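Local coordinates for protein sulfhydryl oxidase 1 (Homo sapiens, PDB 3LLK) that uses flavin-adenine dinucleotide to catalyse the oxidation of thiols to disulfides, probably passing the electrons on to molecular oxygen, at residues 124-129 / 155-160. Sequence-based numbering, arbitrary orientation.
Sequences VLFHFL and RGYVHY. With FAD (flavin-adenine dinucleotide), chain D.
With CG anti to its carbonyl carbon (chi1 -73°), F126 aims its ring at the facing helix, where V158 turns CG2 the same way about its own backbone. V158 CG2 comes obliquely, 3.5 Å from F126 CE2; this compact branched side chain offers a methyl without a polar group to bury. Y157, its CG anti to the backbone N, crosses F126 at about a right angle and sets Y157 CD2 at the phenylalanine's edge, 3.9 Å from F126 CZ. The nearest CA atoms, of F126 and R155, are 9.8 Å apart, so a long, flat, apolar side chain suits F126; the tyrosine adds a hydroxyl that hydrogen-bonds E30. The next residue, H127, points to another side of the helix. FAD C2A sits 3.1 Å above its imidazole plane, over the centre, and NE2 is hydrogen-bonded to H196 ND1: histidine is flat for the adenine and polar for H196. Replacing H127 by alanine would probably cost the adenine the flat group against C2A, and H196 ND1 its partner. Flavin C8M lies loosely near the F126 ring, so the helix borders both adenine and flavin. Helices 118-134 and 150-161 thus join through F126, with F48 of helix 39-55 touching F126 and Y157, and F171 of helix 165-179 touching V158.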
loop_
_atom_site.group_PDB
_atom_site.type_symbol
_atom_site.label_atom_id
_atom_site.label_comp_id
_atom_site.label_asym_id
_atom_site.label_seq_id
_atom_site.Cartn_x
_atom_site.Cartn_y
_atom_site.Cartn_z
ATOM N N VAL A 124 -3.564 2.237 -1.299
ATOM C CA VAL A 124 -3.842 1.583 -2.572
ATOM C C VAL A 124 -2.812 0.505 -2.840
ATOM O O VAL A 124 -3.180 -0.627 -3.150
ATOM C CB VAL A 124 -3.873 2.586 -3.752
ATOM C CG1 VAL A 124 -4.201 1.849 -5.068
ATOM C CG2 VAL A 124 -4.933 3.642 -3.496
ATOM N N LEU A 125 -1.534 0.849 -2.684
ATOM C CA LEU A 125 -0.443 -0.103 -2.893
ATOM C C LEU A 125 -0.612 -1.325 -1.991
ATOM O O LEU A 125 -0.536 -2.462 -2.463
ATOM C CB LEU A 125 0.915 0.566 -2.617
ATOM C CG LEU A 125 2.188 -0.300 -2.560
ATOM C CD1 LEU A 125 2.340 -1.095 -3.854
ATOM C CD2 LEU A 125 3.425 0.588 -2.342
ATOM N N PHE A 126 -0.852 -1.091 -0.698
ATOM C CA PHE A 126 -1.028 -2.185 0.264
ATOM C C PHE A 126 -2.170 -3.137 -0.128
ATOM O O PHE A 126 -1.990 -4.357 -0.152
ATOM C CB PHE A 126 -1.298 -1.643 1.687
ATOM C CG PHE A 126 -0.085 -1.046 2.379
ATOM C CD1 PHE A 126 1.204 -1.225 1.876
ATOM C CD2 PHE A 126 -0.249 -0.300 3.544
ATOM C CE1 PHE A 126 2.317 -0.662 2.529
ATOM C CE2 PHE A 126 0.853 0.264 4.205
ATOM C CZ PHE A 126 2.135 0.083 3.693
ATOM N N HIS A 127 -3.348 -2.581 -0.401
ATOM C CA HIS A 127 -4.498 -3.396 -0.792
ATOM C C HIS A 127 -4.159 -4.210 -2.038
ATOM O O HIS A 127 -4.472 -5.400 -2.132
ATOM C CB HIS A 127 -5.720 -2.518 -1.087
ATOM C CG HIS A 127 -6.339 -1.910 0.131
ATOM N ND1 HIS A 127 -6.924 -2.666 1.122
ATOM C CD2 HIS A 127 -6.435 -0.620 0.537
ATOM C CE1 HIS A 127 -7.350 -1.872 2.086
ATOM N NE2 HIS A 127 -7.067 -0.626 1.755
ATOM N N PHE A 128 -3.497 -3.570 -2.985
ATOM C CA PHE A 128 -3.158 -4.250 -4.218
ATOM C C PHE A 128 -2.244 -5.431 -3.950
ATOM O O PHE A 128 -2.445 -6.507 -4.519
ATOM C CB PHE A 128 -2.525 -3.279 -5.211
ATOM C CG PHE A 128 -2.857 -3.589 -6.641
ATOM C CD1 PHE A 128 -2.400 -4.759 -7.235
ATOM C CD2 PHE A 128 -3.656 -2.724 -7.384
ATOM C CE1 PHE A 128 -2.733 -5.072 -8.552
ATOM C CE2 PHE A 128 -3.997 -3.022 -8.705
ATOM C CZ PHE A 128 -3.534 -4.202 -9.290
ATOM N N LEU A 129 -1.262 -5.244 -3.067
ATOM C CA LEU A 129 -0.341 -6.320 -2.736
ATOM C C LEU A 129 -1.096 -7.500 -2.121
ATOM O O LEU A 129 -0.819 -8.641 -2.469
ATOM C CB LEU A 129 0.760 -5.831 -1.778
ATOM C CG LEU A 129 1.738 -4.807 -2.380
ATOM C CD1 LEU A 129 2.696 -4.298 -1.316
ATOM C CD2 LEU A 129 2.510 -5.457 -3.527
ATOM N N ARG A 155 2.973 -4.711 7.624
ATOM C CA ARG A 155 2.995 -4.238 9.006
ATOM C C ARG A 155 4.420 -3.784 9.302
ATOM O O ARG A 155 4.642 -2.734 9.893
ATOM C CB ARG A 155 2.590 -5.362 9.969
ATOM C CG ARG A 155 2.488 -4.912 11.427
ATOM C CD ARG A 155 2.212 -6.086 12.351
ATOM N NE ARG A 155 2.143 -5.690 13.757
ATOM C CZ ARG A 155 1.927 -6.548 14.751
ATOM N NH1 ARG A 155 1.761 -7.843 14.491
ATOM N NH2 ARG A 155 1.879 -6.118 16.002
ATOM N N GLY A 156 5.384 -4.583 8.862
ATOM C CA GLY A 156 6.773 -4.243 9.082
ATOM C C GLY A 156 7.122 -2.894 8.483
ATOM O O GLY A 156 7.827 -2.100 9.112
ATOM N N TYR A 157 6.627 -2.625 7.275
ATOM C CA TYR A 157 6.920 -1.358 6.615
ATOM C C TYR A 157 6.322 -0.176 7.363
ATOM O O TYR A 157 6.976 0.839 7.569
ATOM C CB TYR A 157 6.389 -1.323 5.173
ATOM C CG TYR A 157 6.728 -0.007 4.491
ATOM C CD1 TYR A 157 7.979 0.193 3.905
ATOM C CD2 TYR A 157 5.849 1.073 4.542
ATOM C CE1 TYR A 157 8.351 1.440 3.394
ATOM C CE2 TYR A 157 6.212 2.322 4.037
ATOM C CZ TYR A 157 7.467 2.497 3.467
ATOM O OH TYR A 157 7.848 3.740 3.003
ATOM N N VAL A 158 5.056 -0.304 7.738
ATOM C CA VAL A 158 4.367 0.756 8.461
ATOM C C VAL A 158 5.112 1.114 9.752
ATOM O O VAL A 158 5.380 2.285 10.032
ATOM C CB VAL A 158 2.921 0.316 8.789
ATOM C CG1 VAL A 158 2.265 1.300 9.743
ATOM C CG2 VAL A 158 2.113 0.215 7.477
ATOM N N HIS A 159 5.457 0.091 10.520
ATOM C CA HIS A 159 6.155 0.288 11.784
ATOM C C HIS A 159 7.506 0.990 11.632
ATOM O O HIS A 159 7.762 2.014 12.270
ATOM C CB HIS A 159 6.379 -1.063 12.473
ATOM C CG HIS A 159 6.984 -0.952 13.842
ATOM N ND1 HIS A 159 7.629 -2.003 14.458
ATOM C CD2 HIS A 159 7.028 0.082 14.717
ATOM C CE1 HIS A 159 8.047 -1.622 15.651
ATOM N NE2 HIS A 159 7.695 -0.361 15.835
ATOM N N TYR A 160 8.359 0.446 10.774
ATOM C CA TYR A 160 9.703 0.989 10.591
ATOM C C TYR A 160 9.954 2.134 9.609
ATOM O O TYR A 160 11.010 2.766 9.672
ATOM C CB TYR A 160 10.653 -0.156 10.269
ATOM C CG TYR A 160 10.883 -1.082 11.446
ATOM C CD1 TYR A 160 11.555 -0.633 12.589
ATOM C CD2 TYR A 160 10.399 -2.392 11.434
ATOM C CE1 TYR A 160 11.735 -1.462 13.690
ATOM C CE2 TYR A 160 10.578 -3.236 12.541
ATOM C CZ TYR A 160 11.244 -2.758 13.663
ATOM O OH TYR A 160 11.393 -3.566 14.769
HETATM P PA FAD D . -7.472 6.875 1.706
HETATM O O1A FAD D . -6.021 7.196 1.613
HETATM O O2A FAD D . -8.133 6.458 2.972
HETATM O O5B FAD D . -7.868 5.809 0.626
HETATM C C5B FAD D . -7.156 5.541 -0.585
HETATM C C4B FAD D . -8.257 5.083 -1.506
HETATM O O4B FAD D . -8.342 3.647 -1.303
HETATM C C3B FAD D . -9.655 5.706 -1.710
HETATM O O3B FAD D . -9.713 6.856 -2.553
HETATM C C2B FAD D . -10.398 4.522 -2.136
HETATM O O2B FAD D . -10.396 4.274 -3.508
HETATM C C1B FAD D . -9.731 3.328 -1.437
HETATM N N9A FAD D . -10.236 2.869 -0.182
HETATM C C8A FAD D . -10.937 3.515 0.871
HETATM N N7A FAD D . -11.283 2.772 1.870
HETATM C C5A FAD D . -10.803 1.528 1.482
HETATM C C6A FAD D . -10.907 0.283 2.131
HETATM N N6A FAD D . -11.554 0.107 3.291
HETATM N N1A FAD D . -10.371 -0.847 1.544
HETATM C C2A FAD D . -9.793 -0.839 0.311
HETATM N N3A FAD D . -9.687 0.397 -0.343
HETATM C C4A FAD D . -10.215 1.559 0.301
HETATM N N1 FAD D . -4.360 9.710 9.062
HETATM C C2 FAD D . -4.728 10.392 10.203
HETATM O O2 FAD D . -5.012 11.593 10.068
HETATM N N3 FAD D . -4.725 9.549 11.308
HETATM C C4 FAD D . -4.404 8.171 11.364
HETATM O O4 FAD D . -4.410 7.556 12.481
HETATM C C4X FAD D . -4.047 7.583 10.167
HETATM N N5 FAD D . -3.602 6.222 10.130
HETATM C C5X FAD D . -3.109 5.582 8.962
HETATM C C6 FAD D . -2.592 4.278 9.082
HETATM C C7 FAD D . -2.122 3.635 7.902
HETATM C C7M FAD D . -1.574 2.223 8.110
HETATM C C8 FAD D . -2.171 4.282 6.631
HETATM C C8M FAD D . -1.759 3.760 5.270
HETATM C C9 FAD D . -2.657 5.587 6.559
HETATM C C9A FAD D . -3.104 6.332 7.682
HETATM N N10 FAD D . -3.670 7.698 7.843
HETATM C C10 FAD D . -4.028 8.378 8.978
HETATM C "C1'" FAD D . -3.992 8.369 6.624
HETATM C "C2'" FAD D . -5.363 8.192 6.046
HETATM O "O2'" FAD D . -5.821 6.829 6.228
HETATM C "C3'" FAD D . -5.575 8.544 4.605
HETATM O "O3'" FAD D . -4.644 7.841 3.792
HETATM C "C4'" FAD D . -5.653 10.000 4.179
HETATM O "O4'" FAD D . -6.421 10.781 5.142
HETATM C "C5'" FAD D . -6.076 10.299 2.806
HETATM O "O5'" FAD D . -7.438 9.879 2.692
HETATM P P FAD D . -8.194 9.659 1.355
HETATM O O1P FAD D . -9.531 10.180 1.643
HETATM O O2P FAD D . -7.510 10.275 0.188
HETATM O O3P FAD D . -8.296 8.078 1.062
#